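Side-chain contacts in uncharacterized protein (Pseudomonas aeruginosa PAO1, PDB 6TCB), which is of unknown function but binds calcium and forms a two-chain assembly of small subunits, each with helices packed on a short antiparallel sheet: residues Leu11-Ala16 against Leu22-Asp27; Gln35-Tyr40 against Pro58-Arg63; Arg75-Leu80 against Asp88-Leu93. All coordinates share one frame; numbering follows the deposited sequence.

Contact 1: Leu11-Ala16 against Leu22-Asp27; sequences LEIAKA and LPYWCD
The phenol ring of Tyr24 receives helix 3-18 over one face, where the backbone N of Ala14 stands 4.1 Å above the ring plane, displaced toward the rim. CB of Cys26, two residues along the chain from the tyrosine, comes to the opposite face, so the ring is slotted between the helix and its own chain. Beside the Ala14 backbone, the methyl CB of Ala14 touches CD2 of Tyr24 at 3.7 Å. Alanine suits this place because a single methyl lets the ring come close to the helix: CA of Ala14 and CA of Tyr24 are 5.8 Å apart. From the same side as Ala14, but toward the CE1-CZ part of the ring, Ile13 approaches obliquely from the exposed margin of the contact. Its CG2 methyl meets CE1 of Tyr24 at 3.5 Å and CZ of Tyr24 almost as closely, while its CD1 lies 3.7 Å from OH of Tyr24. The branched isoleucine can do this because its two arms diverge: CG2 stands opposite the backbone N across CA-CB, and CG1 beside it (chi1 -62°).

Here the first helix of the chain folds back on the edge strand 24-25 of the three-stranded antiparallel sheet, after a connection of only a few residues. From that strand Tyr24 sends its side chain to the helix, whose Leu17 and Phe18 also touch it. Leu41 of helix 33-43 packs on Ala14, closing in that buried methyl. Tyrosine combines an apolar ring for the helix surface with a hydroxyl for its rim: OH of Tyr24 is hydrogen-bonded to ND1 of His10, one turn before Ala14.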
loop_
_atom_site.group_PDB
_atom_site.type_symbol
_atom_site.label_atom_id
_atom_site.label_comp_id
_atom_site.label_asym_id
_atom_site.label_seq_id
_atom_site.Cartn_x
_atom_site.Cartn_y
_atom_site.Cartn_z
ATOM N N LEU A 11 10.531 8.850 -11.437
ATOM C CA LEU A 11 9.419 8.700 -12.372
ATOM C C LEU A 11 9.898 8.063 -13.671
ATOM O O LEU A 11 9.201 7.229 -14.255
ATOM C CB LEU A 11 8.778 10.059 -12.655
ATOM C CG LEU A 11 7.830 10.166 -13.855
ATOM C CD1 LEU A 11 6.577 9.363 -13.645
ATOM C CD2 LEU A 11 7.491 11.645 -14.145
ATOM N N GLU A 12 11.084 8.448 -14.144
ATOM C CA GLU A 12 11.591 7.878 -15.389
ATOM C C GLU A 12 11.897 6.395 -15.225
ATOM O O GLU A 12 11.650 5.595 -16.129
ATOM C CB GLU A 12 12.800 8.671 -15.884
ATOM C CG GLU A 12 12.458 10.105 -16.284
ATOM C CD GLU A 12 11.443 10.183 -17.414
ATOM O OE1 GLU A 12 11.377 9.230 -18.218
ATOM O OE2 GLU A 12 10.700 11.186 -17.493
ATOM N N ILE A 13 12.397 6.001 -14.058
ATOM C CA ILE A 13 12.590 4.584 -13.786
ATOM C C ILE A 13 11.250 3.858 -13.760
ATOM O O ILE A 13 11.069 2.811 -14.396
ATOM C CB ILE A 13 13.368 4.393 -12.474
ATOM C CG1 ILE A 13 14.751 5.025 -12.577
ATOM C CG2 ILE A 13 13.441 2.912 -12.165
ATOM C CD1 ILE A 13 15.470 5.157 -11.248
ATOM N N ALA A 14 10.290 4.401 -13.009
ATOM C CA ALA A 14 8.958 3.820 -12.961
ATOM C C ALA A 14 8.363 3.669 -14.354
ATOM O O ALA A 14 7.804 2.621 -14.684
ATOM C CB ALA A 14 8.038 4.694 -12.108
ATOM N N LYS A 15 8.491 4.695 -15.196
ATOM C CA LYS A 15 7.914 4.618 -16.535
ATOM C C LYS A 15 8.508 3.462 -17.329
ATOM O O LYS A 15 7.794 2.796 -18.092
ATOM C CB LYS A 15 8.092 5.955 -17.257
ATOM C CG LYS A 15 7.084 6.991 -16.773
ATOM C CD LYS A 15 7.282 8.404 -17.313
ATOM C CE LYS A 15 8.233 8.499 -18.487
ATOM N NZ LYS A 15 8.251 9.898 -19.018
ATOM N N ALA A 16 9.808 3.206 -17.168
ATOM C CA ALA A 16 10.424 2.108 -17.910
ATOM C C ALA A 16 9.824 0.771 -17.505
ATOM O O ALA A 16 9.640 -0.119 -18.344
ATOM C CB ALA A 16 11.935 2.084 -17.686
ATOM N N LEU A 22 5.103 -3.798 -15.300
ATOM C CA LEU A 22 5.814 -4.356 -14.166
ATOM C C LEU A 22 5.743 -3.407 -12.978
ATOM O O LEU A 22 5.744 -2.182 -13.152
ATOM C CB LEU A 22 7.288 -4.581 -14.502
ATOM C CG LEU A 22 7.551 -5.698 -15.506
ATOM C CD1 LEU A 22 9.035 -5.745 -15.826
ATOM C CD2 LEU A 22 7.040 -7.022 -14.971
ATOM N N PRO A 23 5.730 -3.937 -11.759
ATOM C CA PRO A 23 5.774 -3.070 -10.578
ATOM C C PRO A 23 7.161 -2.474 -10.385
ATOM O O PRO A 23 8.170 -3.016 -10.847
ATOM C CB PRO A 23 5.418 -4.022 -9.435
ATOM C CG PRO A 23 5.944 -5.345 -9.903
ATOM C CD PRO A 23 5.776 -5.369 -11.402
ATOM N N TYR A 24 7.200 -1.340 -9.677
ATOM C CA TYR A 24 8.442 -0.650 -9.319
ATOM C C TYR A 24 8.669 -0.780 -7.816
ATOM O O TYR A 24 8.065 -0.055 -7.013
ATOM C CB TYR A 24 8.395 0.816 -9.723
ATOM C CG TYR A 24 9.647 1.619 -9.434
ATOM C CD1 TYR A 24 10.913 1.041 -9.448
ATOM C CD2 TYR A 24 9.564 2.983 -9.161
ATOM C CE1 TYR A 24 12.046 1.802 -9.203
ATOM C CE2 TYR A 24 10.697 3.754 -8.932
ATOM C CZ TYR A 24 11.932 3.152 -8.956
ATOM O OH TYR A 24 13.055 3.902 -8.723
ATOM N N TRP A 25 9.540 -1.716 -7.441
ATOM C CA TRP A 25 9.954 -1.875 -6.053
ATOM C C TRP A 25 10.987 -0.803 -5.752
ATOM O O TRP A 25 12.047 -0.759 -6.390
ATOM C CB TRP A 25 10.553 -3.267 -5.847
ATOM C CG TRP A 25 9.604 -4.387 -6.173
ATOM C CD1 TRP A 25 9.491 -5.030 -7.357
ATOM C CD2 TRP A 25 8.664 -5.026 -5.285
ATOM N NE1 TRP A 25 8.536 -5.997 -7.283
ATOM C CE2 TRP A 25 8.011 -6.023 -6.020
ATOM C CE3 TRP A 25 8.304 -4.830 -3.947
ATOM C CZ2 TRP A 25 7.019 -6.833 -5.472
ATOM C CZ3 TRP A 25 7.317 -5.630 -3.400
ATOM C CH2 TRP A 25 6.684 -6.621 -4.160
ATOM N N CYS A 26 10.687 0.075 -4.807
ATOM C CA CYS A 26 11.570 1.207 -4.545
ATOM C C CYS A 26 11.369 1.654 -3.117
ATOM O O CYS A 26 10.262 2.064 -2.756
ATOM C CB CYS A 26 11.246 2.352 -5.492
ATOM S SG CYS A 26 12.224 3.846 -5.220
ATOM N N ASP A 27 12.441 1.623 -2.320
ATOM C CA ASP A 27 12.374 1.965 -0.905
ATOM C C ASP A 27 13.284 3.139 -0.543
ATOM O O ASP A 27 13.591 3.334 0.637
ATOM C CB ASP A 27 12.677 0.740 -0.034
ATOM C CG ASP A 27 14.128 0.287 -0.125
ATOM O OD1 ASP A 27 14.904 0.851 -0.925
ATOM O OD2 ASP A 27 14.497 -0.646 0.621
#

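Contact 2: Gln35-Tyr40 against Pro58-Arg63; sequences QAFNAY and PVYVPR
Phe37 and Tyr60 meet as a T-shaped pair, the edge of the phenylalanine directed at the face of the tyrosine. Their ring planes stand at 86° and their centroids are 5.0 Å apart. The touching atom is CD2 of Phe37, which sits 3.6 Å above the Tyr60 plane and over its centre, so that all six ring carbons lie at similar distances from it. With CG opposite the backbone N (chi1 -173°), the phenylalanine leaves helix 33-43 on the side of the strand. Phenylalanine suits the place because its flat ring can offer a C-H edge to another ring's face.

Asn38, the next residue of the helix, deals with the rim of the same ring. It runs past Tyr60 in the opposite direction, its amide plane only 23° from the ring plane, and OD1 of Asn38 lies in the plane of the ring at 3.6 Å from CD1 of Tyr60. Asparagine's short, flat amide fits alongside the ring while OD1 keeps a hydrogen-bond partner in OG of Ser48.

The contact lays helix 33-43 against the central strand 57-62 of the antiparallel sheet. Further rings surround it: Phe7 meets Phe37 edge-to-face, and Tyr50 of strand 48-53 lies near Tyr60. Gln35 bonds to Tyr50 and Asp34 of the second subunit, so the subunit interface borders this core, and Asn38 itself packs on Leu53 of the second subunit.

No hydrogen bond joins the two segments; OH of Tyr60 bonds instead to the backbone O of Asp34. The partly positive C-H edge of Phe37 over the electron-rich face of Tyr60, with an amide oxygen beside the ring's own C-H rim, would be expected to add weak, complementary electrostatics to the dispersion.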
loop_
_atom_site.group_PDB
_atom_site.type_symbol
_atom_site.label_atom_id
_atom_site.label_comp_id
_atom_site.label_asym_id
_atom_site.label_seq_id
_atom_site.Cartn_x
_atom_site.Cartn_y
_atom_site.Cartn_z
ATOM N N GLN A 35 4.905 7.669 0.329
ATOM C CA GLN A 35 3.509 7.665 -0.095
ATOM C C GLN A 35 3.249 8.755 -1.125
ATOM O O GLN A 35 2.480 8.555 -2.077
ATOM C CB GLN A 35 2.608 7.876 1.120
ATOM C CG GLN A 35 2.744 6.790 2.169
ATOM C CD GLN A 35 1.624 6.819 3.188
ATOM O OE1 GLN A 35 0.470 6.538 2.855
ATOM N NE2 GLN A 35 1.953 7.155 4.431
ATOM N N ALA A 36 3.893 9.908 -0.955
ATOM C CA ALA A 36 3.675 11.026 -1.860
ATOM C C ALA A 36 4.148 10.704 -3.264
ATOM O O ALA A 36 3.587 11.221 -4.235
ATOM C CB ALA A 36 4.394 12.264 -1.332
ATOM N N PHE A 37 5.168 9.852 -3.401
ATOM C CA PHE A 37 5.598 9.480 -4.744
ATOM C C PHE A 37 4.453 8.860 -5.537
ATOM O O PHE A 37 4.391 9.023 -6.758
ATOM C CB PHE A 37 6.822 8.555 -4.705
ATOM C CG PHE A 37 7.412 8.273 -6.065
ATOM C CD1 PHE A 37 7.975 9.296 -6.805
ATOM C CD2 PHE A 37 7.414 6.985 -6.586
ATOM C CE1 PHE A 37 8.516 9.053 -8.051
ATOM C CE2 PHE A 37 7.954 6.729 -7.835
ATOM C CZ PHE A 37 8.500 7.760 -8.563
ATOM N N ASN A 38 3.534 8.148 -4.874
ATOM C CA ASN A 38 2.406 7.604 -5.620
ATOM C C ASN A 38 1.506 8.710 -6.157
ATOM O O ASN A 38 0.985 8.608 -7.276
ATOM C CB ASN A 38 1.612 6.607 -4.786
ATOM C CG ASN A 38 0.845 5.653 -5.652
ATOM O OD1 ASN A 38 1.436 4.887 -6.410
ATOM N ND2 ASN A 38 -0.474 5.696 -5.563
ATOM N N ALA A 39 1.334 9.786 -5.387
ATOM C CA ALA A 39 0.568 10.925 -5.885
ATOM C C ALA A 39 1.268 11.575 -7.070
ATOM O O ALA A 39 0.613 12.039 -8.011
ATOM C CB ALA A 39 0.346 11.940 -4.761
ATOM N N TYR A 40 2.605 11.624 -7.034
ATOM C CA TYR A 40 3.388 12.181 -8.126
ATOM C C TYR A 40 3.205 11.360 -9.392
ATOM O O TYR A 40 2.948 11.905 -10.470
ATOM C CB TYR A 40 4.870 12.210 -7.725
ATOM C CG TYR A 40 5.752 12.976 -8.685
ATOM C CD1 TYR A 40 5.739 14.359 -8.707
ATOM C CD2 TYR A 40 6.601 12.318 -9.567
ATOM C CE1 TYR A 40 6.541 15.082 -9.594
ATOM C CE2 TYR A 40 7.390 13.023 -10.447
ATOM C CZ TYR A 40 7.364 14.398 -10.452
ATOM O OH TYR A 40 8.165 15.092 -11.329
ATOM N N PRO A 58 8.029 -1.592 -0.006
ATOM C CA PRO A 58 7.126 -0.726 -0.770
ATOM C C PRO A 58 7.265 -0.872 -2.276
ATOM O O PRO A 58 8.340 -1.136 -2.817
ATOM C CB PRO A 58 7.575 0.681 -0.343
ATOM C CG PRO A 58 9.007 0.523 0.018
ATOM C CD PRO A 58 9.186 -0.867 0.548
ATOM N N VAL A 59 6.148 -0.664 -2.962
ATOM C CA VAL A 59 6.080 -0.883 -4.399
ATOM C C VAL A 59 4.987 -0.012 -4.986
ATOM O O VAL A 59 3.972 0.262 -4.339
ATOM C CB VAL A 59 5.873 -2.395 -4.689
ATOM C CG1 VAL A 59 4.541 -2.903 -4.111
ATOM C CG2 VAL A 59 5.972 -2.713 -6.153
ATOM N N TYR A 60 5.226 0.424 -6.219
ATOM C CA TYR A 60 4.315 1.243 -7.008
ATOM C C TYR A 60 3.893 0.382 -8.190
ATOM O O TYR A 60 4.745 -0.052 -8.970
ATOM C CB TYR A 60 5.016 2.538 -7.447
ATOM C CG TYR A 60 5.593 3.274 -6.258
ATOM C CD1 TYR A 60 4.831 4.176 -5.540
ATOM C CD2 TYR A 60 6.887 3.022 -5.806
ATOM C CE1 TYR A 60 5.339 4.815 -4.423
ATOM C CE2 TYR A 60 7.403 3.664 -4.682
ATOM C CZ TYR A 60 6.614 4.547 -3.992
ATOM O OH TYR A 60 7.175 5.154 -2.889
ATOM N N VAL A 61 2.611 0.070 -8.271
ATOM C CA VAL A 61 2.099 -0.960 -9.174
ATOM C C VAL A 61 1.255 -0.293 -10.252
ATOM O O VAL A 61 0.247 0.352 -9.926
ATOM C CB VAL A 61 1.266 -2.012 -8.428
ATOM C CG1 VAL A 61 0.860 -3.112 -9.398
ATOM C CG2 VAL A 61 2.035 -2.560 -7.266
ATOM N N PRO A 62 1.594 -0.454 -11.529
ATOM C CA PRO A 62 0.793 0.163 -12.587
ATOM C C PRO A 62 -0.542 -0.549 -12.767
ATOM O O PRO A 62 -0.684 -1.744 -12.501
ATOM C CB PRO A 62 1.676 -0.010 -13.830
ATOM C CG PRO A 62 2.457 -1.284 -13.540
ATOM C CD PRO A 62 2.693 -1.299 -12.053
ATOM N N ARG A 63 -1.536 0.201 -13.236
ATOM C CA ARG A 63 -2.765 -0.425 -13.716
ATOM C C ARG A 63 -2.423 -1.455 -14.791
ATOM O O ARG A 63 -1.541 -1.240 -15.622
ATOM C CB ARG A 63 -3.695 0.656 -14.269
ATOM C CG ARG A 63 -5.171 0.287 -14.252
ATOM C CD ARG A 63 -6.039 1.407 -14.831
#

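Contact 3: Arg75-Leu80 against Asp88-Leu93; sequences RARARL and DALPVL
After helix 67-82 the chain turns back, and its C-terminal loop lies along the helix it has just left; Arg77 and Leu80 on the helix take up Leu90 and Pro91 of that loop. Between the two segments the polar part is a single bond: NH1 of Arg77 donates to the backbone O of Pro91 over 3.0 Å, nearly straight at 165°. The oxygen lies almost in the guanidinium plane, whereas from the carbonyl's side the donor stands above the plane of the C=O group, 39° out of it. A bend at chi3 (57°) turns the arginine's end back so that NH1 can reach this oxygen while CG and CD pass beside it. Proline has no backbone N-H to offer, but its carbonyl remains an acceptor.

Leu90 crosses the arginine at about a right angle. Its CD1 lies over one face of the guanidinium, 4.0 Å above the plane and toward the rim, and CB of Leu90 is 3.6 Å from NH1 of Arg77. The other methyl, CD2 of Leu90, packs on CB of Leu80 at 3.6 Å. Leu80 also extends CD1 to within 3.5 Å of CD of Pro91, a flexible apolar chain against a rigid ring.

The arginine serves several partners. NE of Arg77 forms a salt bridge with OD2 of Asp57, at the start of strand 57-62, and its cation lies against the indole of Trp25 in the edge strand 24-25. Helix 67-82 and the closing loop are thereby tied to the border of the sheet, where Val92 also packs on Pro23.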
loop_
_atom_site.group_PDB
_atom_site.type_symbol
_atom_site.label_atom_id
_atom_site.label_comp_id
_atom_site.label_asym_id
_atom_site.label_seq_id
_atom_site.Cartn_x
_atom_site.Cartn_y
_atom_site.Cartn_z
ATOM N N ARG A 75 6.222 -12.186 -0.874
ATOM C CA ARG A 75 6.516 -13.308 0.018
ATOM C C ARG A 75 7.842 -13.957 -0.357
ATOM O O ARG A 75 8.670 -14.265 0.511
ATOM C CB ARG A 75 5.374 -14.329 -0.033
ATOM C CG ARG A 75 4.038 -13.765 0.424
ATOM C CD ARG A 75 2.947 -14.819 0.462
ATOM N NE ARG A 75 1.679 -14.253 0.913
ATOM C CZ ARG A 75 0.578 -14.152 0.171
ATOM N NH1 ARG A 75 0.553 -14.583 -1.087
ATOM N NH2 ARG A 75 -0.515 -13.622 0.707
ATOM N N ALA A 76 8.072 -14.147 -1.649
ATOM C CA ALA A 76 9.334 -14.717 -2.101
ATOM C C ALA A 76 10.491 -13.755 -1.884
ATOM O O ALA A 76 11.577 -14.168 -1.464
ATOM C CB ALA A 76 9.231 -15.079 -3.584
ATOM N N ARG A 77 10.287 -12.473 -2.189
ATOM C CA ARG A 77 11.307 -11.465 -1.933
ATOM C C ARG A 77 11.734 -11.475 -0.472
ATOM O O ARG A 77 12.921 -11.333 -0.167
ATOM C CB ARG A 77 10.747 -10.090 -2.315
ATOM C CG ARG A 77 10.587 -9.852 -3.809
ATOM C CD ARG A 77 9.791 -8.608 -4.105
ATOM N NE ARG A 77 10.367 -7.409 -3.502
ATOM C CZ ARG A 77 11.307 -6.653 -4.059
ATOM N NH1 ARG A 77 11.816 -6.976 -5.239
ATOM N NH2 ARG A 77 11.738 -5.570 -3.430
ATOM N N ALA A 78 10.779 -11.638 0.448
ATOM C CA ALA A 78 11.129 -11.612 1.862
ATOM C C ALA A 78 12.032 -12.783 2.219
ATOM O O ALA A 78 13.022 -12.614 2.941
ATOM C CB ALA A 78 9.872 -11.611 2.731
ATOM N N ARG A 79 11.709 -13.980 1.736
ATOM C CA ARG A 79 12.566 -15.126 2.022
ATOM C C ARG A 79 13.962 -14.916 1.450
ATOM O O ARG A 79 14.963 -15.266 2.092
ATOM C CB ARG A 79 11.932 -16.396 1.456
ATOM C CG ARG A 79 10.602 -16.780 2.100
ATOM C CD ARG A 79 10.718 -16.834 3.616
ATOM N NE ARG A 79 9.609 -17.549 4.240
ATOM C CZ ARG A 79 9.463 -17.702 5.553
ATOM N NH1 ARG A 79 10.354 -17.182 6.388
ATOM N NH2 ARG A 79 8.423 -18.371 6.032
ATOM N N LEU A 80 14.062 -14.364 0.240
ATOM C CA LEU A 80 15.363 -14.190 -0.390
ATOM C C LEU A 80 16.160 -13.075 0.262
ATOM O O LEU A 80 17.382 -13.200 0.426
ATOM C CB LEU A 80 15.150 -13.950 -1.881
ATOM C CG LEU A 80 14.613 -15.194 -2.601
ATOM C CD1 LEU A 80 14.108 -14.792 -3.978
ATOM C CD2 LEU A 80 15.666 -16.275 -2.703
ATOM N N ASP A 88 18.532 -5.767 -5.899
ATOM C CA ASP A 88 18.502 -5.850 -7.361
ATOM C C ASP A 88 18.456 -7.283 -7.887
ATOM O O ASP A 88 18.187 -7.480 -9.082
ATOM C CB ASP A 88 19.697 -5.094 -7.953
ATOM N N ALA A 89 18.690 -8.279 -7.032
ATOM C CA ALA A 89 18.563 -9.681 -7.397
ATOM C C ALA A 89 17.230 -10.276 -6.966
ATOM O O ALA A 89 16.942 -11.429 -7.300
ATOM C CB ALA A 89 19.715 -10.490 -6.786
ATOM N N LEU A 90 16.400 -9.517 -6.248
ATOM C CA LEU A 90 15.124 -10.060 -5.812
ATOM C C LEU A 90 14.129 -10.062 -6.964
ATOM O O LEU A 90 14.205 -9.215 -7.858
ATOM C CB LEU A 90 14.548 -9.229 -4.674
ATOM C CG LEU A 90 15.416 -9.132 -3.426
ATOM C CD1 LEU A 90 14.749 -8.190 -2.433
ATOM C CD2 LEU A 90 15.677 -10.477 -2.777
ATOM N N PRO A 91 13.184 -10.996 -6.954
ATOM C CA PRO A 91 12.206 -11.065 -8.044
ATOM C C PRO A 91 11.371 -9.798 -8.136
ATOM O O PRO A 91 10.983 -9.205 -7.124
ATOM C CB PRO A 91 11.330 -12.269 -7.675
ATOM C CG PRO A 91 12.117 -13.031 -6.681
ATOM C CD PRO A 91 13.030 -12.091 -5.982
ATOM N N VAL A 92 11.097 -9.405 -9.368
ATOM C CA VAL A 92 10.242 -8.256 -9.658
ATOM C C VAL A 92 8.781 -8.674 -9.732
ATOM O O VAL A 92 7.905 -8.007 -9.177
ATOM C CB VAL A 92 10.710 -7.567 -10.954
ATOM C CG1 VAL A 92 9.703 -6.516 -11.383
ATOM C CG2 VAL A 92 12.082 -6.943 -10.752
ATOM N N LEU A 93 8.492 -9.785 -10.402
ATOM C CA LEU A 93 7.125 -10.285 -10.511
ATOM C C LEU A 93 7.224 -11.766 -10.828
ATOM O O LEU A 93 7.793 -12.129 -11.860
ATOM C CB LEU A 93 6.378 -9.545 -11.612
ATOM C CG LEU A 93 4.882 -9.825 -11.727
ATOM C CD1 LEU A 93 4.157 -9.338 -10.491
ATOM C CD2 LEU A 93 4.321 -9.177 -12.990
#

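In the fold
Contacts 1 and 2 share the sheet: their centres are about 9 Å apart, and N of Tyr24 probably bonds to O of Tyr60 at 2.9 Å, so the tyrosines that receive helices 3-18 and 33-43 sit on neighbouring strands. Contact 3 lies farther out, its centre about 15 Å from that of contact 1, and is reached through Trp25, whose NE1 is 2.8 Å from O of Val92. Contacts 2 and 3 lie on opposite sides of the chain's centre, their centres about 19 Å apart and their nearest atoms about 6 Å. All three lie away from the calcium-binding residues Asp66, in the turn after strand 57-62, and Asp68, in the first turn of helix 67-82.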